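Local coordinates for protein nidogen-1 (Mus musculus, PDB 1GL4) that binds laminin, collagen IV and perlecan in basement membranes, and probably takes part in contacts between cells and the extracellular matrix, at residues Val44-Gly58 with Val70-Met82. Residues are numbered along the deposited sequence; the frame is centred on the assembly and turned at random.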
loop_
_atom_site.group_PDB
_atom_site.type_symbol
_atom_site.label_atom_id
_atom_site.label_comp_id
_atom_site.label_asym_id
_atom_site.label_seq_id
_atom_site.Cartn_x
_atom_site.Cartn_y
_atom_site.Cartn_z
ATOM N N VAL A 44 9.109 -11.644 8.745
ATOM C CA VAL A 44 8.108 -11.026 9.620
ATOM C C VAL A 44 7.093 -12.097 10.030
ATOM O O VAL A 44 6.829 -13.034 9.274
ATOM C CB VAL A 44 7.361 -9.853 8.927
ATOM C CG1 VAL A 44 8.339 -8.736 8.590
ATOM C CG2 VAL A 44 6.658 -10.340 7.667
ATOM N N ALA A 45 6.539 -11.965 11.233
ATOM C CA ALA A 45 5.567 -12.927 11.745
ATOM C C ALA A 45 4.250 -12.901 10.981
ATOM O O ALA A 45 3.753 -11.836 10.624
ATOM C CB ALA A 45 5.306 -12.660 13.225
ATOM N N GLU A 46 3.681 -14.078 10.745
ATOM C CA GLU A 46 2.412 -14.173 10.034
ATOM C C GLU A 46 1.311 -13.459 10.821
ATOM O O GLU A 46 1.321 -13.472 12.054
ATOM C CB GLU A 46 2.027 -15.641 9.834
ATOM C CG GLU A 46 3.062 -16.454 9.070
ATOM C CD GLU A 46 2.604 -17.876 8.798
ATOM O OE1 GLU A 46 2.107 -18.531 9.739
ATOM O OE2 GLU A 46 2.746 -18.340 7.647
ATOM N N GLY A 47 0.381 -12.829 10.101
ATOM C CA GLY A 47 -0.729 -12.119 10.725
ATOM C C GLY A 47 -0.392 -10.861 11.517
ATOM O O GLY A 47 -1.246 -10.301 12.214
ATOM N N SER A 48 0.844 -10.392 11.399
ATOM C CA SER A 48 1.275 -9.216 12.144
ATOM C C SER A 48 1.170 -7.894 11.391
ATOM O O SER A 48 1.266 -7.853 10.159
ATOM C CB SER A 48 2.732 -9.393 12.581
ATOM O OG SER A 48 3.601 -9.334 11.456
ATOM N N PRO A 49 0.956 -6.791 12.129
ATOM C CA PRO A 49 0.861 -5.463 11.511
ATOM C C PRO A 49 2.296 -5.059 11.149
ATOM O O PRO A 49 3.239 -5.408 11.873
ATOM C CB PRO A 49 0.319 -4.578 12.642
ATOM C CG PRO A 49 -0.418 -5.535 13.527
ATOM C CD PRO A 49 0.497 -6.750 13.528
ATOM N N GLN A 50 2.468 -4.344 10.041
ATOM C CA GLN A 50 3.795 -3.887 9.625
ATOM C C GLN A 50 3.698 -2.449 9.132
ATOM O O GLN A 50 2.666 -2.036 8.600
ATOM C CB GLN A 50 4.361 -4.765 8.503
ATOM C CG GLN A 50 4.685 -6.214 8.893
ATOM C CD GLN A 50 5.788 -6.324 9.940
ATOM O OE1 GLN A 50 6.795 -5.612 9.881
ATOM N NE2 GLN A 50 5.610 -7.236 10.893
ATOM N N ARG A 51 4.774 -1.690 9.316
ATOM C CA ARG A 51 4.806 -0.300 8.883
ATOM C C ARG A 51 5.969 -0.045 7.932
ATOM O O ARG A 51 7.034 -0.642 8.073
ATOM C CB ARG A 51 4.914 0.620 10.102
ATOM C CG ARG A 51 3.698 0.562 11.012
ATOM C CD ARG A 51 3.837 1.479 12.222
ATOM N NE ARG A 51 4.889 1.040 13.132
ATOM C CZ ARG A 51 5.152 1.611 14.304
ATOM N NH1 ARG A 51 4.436 2.651 14.718
ATOM N NH2 ARG A 51 6.132 1.142 15.062
ATOM N N VAL A 52 5.745 0.835 6.956
ATOM C CA VAL A 52 6.762 1.198 5.974
ATOM C C VAL A 52 6.956 2.715 6.048
ATOM O O VAL A 52 5.983 3.468 6.013
ATOM C CB VAL A 52 6.322 0.825 4.538
ATOM C CG1 VAL A 52 7.527 0.828 3.607
ATOM C CG2 VAL A 52 5.645 -0.541 4.529
ATOM N N ASN A 53 8.208 3.159 6.153
ATOM C CA ASN A 53 8.512 4.585 6.250
ATOM C C ASN A 53 9.618 5.021 5.297
ATOM O O ASN A 53 10.536 4.254 4.998
ATOM C CB ASN A 53 8.931 4.945 7.679
ATOM C CG ASN A 53 7.784 4.865 8.662
ATOM O OD1 ASN A 53 6.813 5.614 8.563
ATOM N ND2 ASN A 53 7.889 3.955 9.619
ATOM N N GLY A 54 9.536 6.265 4.838
ATOM C CA GLY A 54 10.545 6.783 3.936
ATOM C C GLY A 54 10.285 8.223 3.535
ATOM O O GLY A 54 9.309 8.836 3.966
ATOM N N LYS A 55 11.165 8.761 2.700
ATOM C CA LYS A 55 11.046 10.135 2.232
ATOM C C LYS A 55 10.635 10.183 0.764
ATOM O O LYS A 55 10.849 9.228 0.010
ATOM C CB LYS A 55 12.379 10.866 2.407
ATOM C CG LYS A 55 12.770 11.133 3.850
ATOM C CD LYS A 55 11.832 12.138 4.508
ATOM C CE LYS A 55 12.332 12.518 5.899
ATOM N NZ LYS A 55 11.456 13.534 6.556
ATOM N N VAL A 56 10.043 11.306 0.367
ATOM C CA VAL A 56 9.601 11.496 -1.005
ATOM C C VAL A 56 10.056 12.854 -1.528
ATOM O O VAL A 56 9.871 13.876 -0.864
ATOM C CB VAL A 56 8.059 11.455 -1.122
ATOM C CG1 VAL A 56 7.657 11.637 -2.576
ATOM C CG2 VAL A 56 7.514 10.137 -0.564
ATOM N N LYS A 57 10.658 12.859 -2.714
ATOM C CA LYS A 57 11.093 14.111 -3.329
ATOM C C LYS A 57 10.579 14.110 -4.759
ATOM O O LYS A 57 10.533 13.063 -5.411
ATOM C CB LYS A 57 12.624 14.246 -3.331
ATOM C CG LYS A 57 13.334 13.375 -4.351
ATOM C CD LYS A 57 14.801 13.785 -4.550
ATOM C CE LYS A 57 15.649 13.563 -3.304
ATOM N NZ LYS A 57 17.104 13.823 -3.572
ATOM N N GLY A 58 10.185 15.280 -5.245
ATOM C CA GLY A 58 9.680 15.360 -6.599
ATOM C C GLY A 58 9.960 16.670 -7.315
ATOM O O GLY A 58 10.220 17.700 -6.692
ATOM N N VAL A 70 8.380 21.696 -6.872
ATOM C CA VAL A 70 9.449 20.916 -6.273
ATOM C C VAL A 70 9.251 20.724 -4.781
ATOM O O VAL A 70 8.934 21.668 -4.062
ATOM C CB VAL A 70 10.822 21.604 -6.499
ATOM C CG1 VAL A 70 11.942 20.763 -5.900
ATOM C CG2 VAL A 70 11.056 21.814 -7.988
ATOM N N PHE A 71 9.416 19.493 -4.318
ATOM C CA PHE A 71 9.294 19.225 -2.898
ATOM C C PHE A 71 10.288 18.152 -2.480
ATOM O O PHE A 71 10.533 17.189 -3.203
ATOM C CB PHE A 71 7.854 18.842 -2.526
ATOM C CG PHE A 71 7.298 17.682 -3.303
ATOM C CD1 PHE A 71 7.509 16.375 -2.877
ATOM C CD2 PHE A 71 6.535 17.899 -4.446
ATOM C CE1 PHE A 71 6.964 15.298 -3.577
ATOM C CE2 PHE A 71 5.987 16.828 -5.155
ATOM C CZ PHE A 71 6.203 15.524 -4.718
ATOM N N GLU A 72 10.892 18.358 -1.320
ATOM C CA GLU A 72 11.869 17.425 -0.788
ATOM C C GLU A 72 11.583 17.223 0.694
ATOM O O GLU A 72 10.958 18.069 1.336
ATOM C CB GLU A 72 13.281 17.983 -0.999
ATOM C CG GLU A 72 13.637 18.162 -2.475
ATOM C CD GLU A 72 14.795 19.119 -2.700
ATOM O OE1 GLU A 72 14.699 20.283 -2.255
ATOM O OE2 GLU A 72 15.796 18.711 -3.329
ATOM N N ASN A 73 12.020 16.089 1.222
ATOM C CA ASN A 73 11.824 15.765 2.629
ATOM C C ASN A 73 10.364 15.513 3.015
ATOM O O ASN A 73 9.994 15.654 4.181
ATOM C CB ASN A 73 12.407 16.874 3.511
ATOM C CG ASN A 73 12.451 16.486 4.975
ATOM O OD1 ASN A 73 13.093 15.500 5.348
ATOM N ND2 ASN A 73 11.768 17.256 5.814
ATOM N N THR A 74 9.534 15.154 2.040
ATOM C CA THR A 74 8.132 14.841 2.312
ATOM C C THR A 74 8.108 13.419 2.881
ATOM O O THR A 74 8.866 12.560 2.422
ATOM C CB THR A 74 7.285 14.893 1.023
ATOM O OG1 THR A 74 7.192 16.250 0.572
ATOM C CG2 THR A 74 5.877 14.350 1.277
ATOM N N ASP A 75 7.253 13.177 3.876
ATOM C CA ASP A 75 7.150 11.859 4.513
ATOM C C ASP A 75 6.139 10.901 3.883
ATOM O O ASP A 75 5.085 11.321 3.406
ATOM C CB ASP A 75 6.762 11.999 5.989
ATOM C CG ASP A 75 7.807 12.719 6.810
ATOM O OD1 ASP A 75 8.968 12.267 6.832
ATOM O OD2 ASP A 75 7.460 13.738 7.443
ATOM N N LEU A 76 6.469 9.610 3.901
ATOM C CA LEU A 76 5.569 8.567 3.410
ATOM C C LEU A 76 5.453 7.551 4.543
ATOM O O LEU A 76 6.467 7.082 5.066
ATOM C CB LEU A 76 6.120 7.882 2.147
ATOM C CG LEU A 76 5.202 6.818 1.520
ATOM C CD1 LEU A 76 5.553 6.632 0.057
ATOM C CD2 LEU A 76 5.319 5.492 2.272
ATOM N N HIS A 77 4.221 7.242 4.942
ATOM C CA HIS A 77 3.963 6.271 6.002
ATOM C C HIS A 77 2.892 5.300 5.499
ATOM O O HIS A 77 1.827 5.719 5.038
ATOM C CB HIS A 77 3.466 6.981 7.265
ATOM C CG HIS A 77 3.218 6.060 8.418
ATOM N ND1 HIS A 77 4.237 5.524 9.176
ATOM C CD2 HIS A 77 2.067 5.550 8.921
ATOM C CE1 HIS A 77 3.725 4.724 10.096
ATOM N NE2 HIS A 77 2.411 4.723 9.961
ATOM N N SER A 78 3.167 4.004 5.585
ATOM C CA SER A 78 2.215 3.009 5.109
ATOM C C SER A 78 1.982 1.932 6.175
ATOM O O SER A 78 2.904 1.565 6.903
ATOM C CB SER A 78 2.742 2.398 3.807
ATOM O OG SER A 78 1.756 1.628 3.154
ATOM N N TYR A 79 0.750 1.435 6.258
ATOM C CA TYR A 79 0.359 0.420 7.244
ATOM C C TYR A 79 -0.346 -0.771 6.565
ATOM O O TYR A 79 -1.174 -0.587 5.657
ATOM C CB TYR A 79 -0.592 1.064 8.275
ATOM C CG TYR A 79 -0.909 0.241 9.517
ATOM C CD1 TYR A 79 -0.160 0.390 10.684
ATOM C CD2 TYR A 79 -1.965 -0.674 9.527
ATOM C CE1 TYR A 79 -0.453 -0.350 11.835
ATOM C CE2 TYR A 79 -2.270 -1.424 10.677
ATOM C CZ TYR A 79 -1.507 -1.253 11.824
ATOM O OH TYR A 79 -1.792 -1.969 12.965
ATOM N N VAL A 80 -0.007 -1.985 7.004
ATOM C CA VAL A 80 -0.611 -3.212 6.482
ATOM C C VAL A 80 -0.571 -4.309 7.540
ATOM O O VAL A 80 0.274 -4.283 8.438
ATOM C CB VAL A 80 0.146 -3.759 5.247
ATOM C CG1 VAL A 80 0.073 -2.786 4.102
ATOM C CG2 VAL A 80 1.594 -4.025 5.612
ATOM N N VAL A 81 -1.487 -5.267 7.438
ATOM C CA VAL A 81 -1.513 -6.398 8.352
ATOM C C VAL A 81 -1.311 -7.651 7.498
ATOM O O VAL A 81 -2.092 -7.914 6.576
ATOM C CB VAL A 81 -2.859 -6.519 9.103
ATOM C CG1 VAL A 81 -2.835 -7.761 10.001
ATOM C CG2 VAL A 81 -3.103 -5.272 9.954
ATOM N N MET A 82 -0.272 -8.424 7.801
ATOM C CA MET A 82 0.007 -9.627 7.025
ATOM C C MET A 82 -1.235 -10.500 6.864
ATOM O O MET A 82 -1.965 -10.757 7.827
ATOM C CB MET A 82 1.129 -10.453 7.673
ATOM C CG MET A 82 2.447 -9.706 7.875
ATOM S SD MET A 82 3.174 -8.992 6.373
ATOM C CE MET A 82 3.141 -10.436 5.232
HETATM O O HOH W 1 6.931 8.420 7.660
HETATM O O HOH W 2 9.532 9.616 6.759
HETATM O O HOH W 3 17.324 16.486 -4.628
#
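Q50 to V56 pair with V80 to T74 as the antiparallel hairpin of strands 49-62 and 69-81 in the nidogen G2 beta-barrel. Paired backbone hydrogen bonds join Q50 with V80, V52 with S78, G54 with L76 and V56 with T74; beyond a beta bulge, G58 pairs with F71. Along the face of P49, R51, N53 and K55 contacts are mostly polar, with P49 CB packing on Y79 OH (3.4 Å) at one end. H77 ND1 donates to N53 OD1 (2.6 Å, 163°) in the ring plane; with NE2 bonded to a polar side chain of another protein's chain, the imidazole is held at both nitrogens, which should fix its rotation. H77 and Y79 are perlecan-binding residues; R51 CD reaches the imidazole edge at CE1 (3.9 Å). K55 NZ is gripped by D75 OD1, a salt bridge on the syn side but tilted from the carboxylate plane (2.8 Å), and by N73 OD1, whose carbonyl plane NZ stands above. The other face is largely apolar, V56 CG2 meeting L76 CB at 3.8 Å, with the T74 and S78 hydroxyls bonded to T93 and T89. Past the strand end, M82 SD touches V44 CG2 and Q50 CG (4.0 Å each). F71, with CG between backbone N and carbonyl carbon (chi1 55°), folds its ring over G58 CA (CH-pi, 4.1 Å to the centroid), while V56 CG1 touches the ring's edge at CE1.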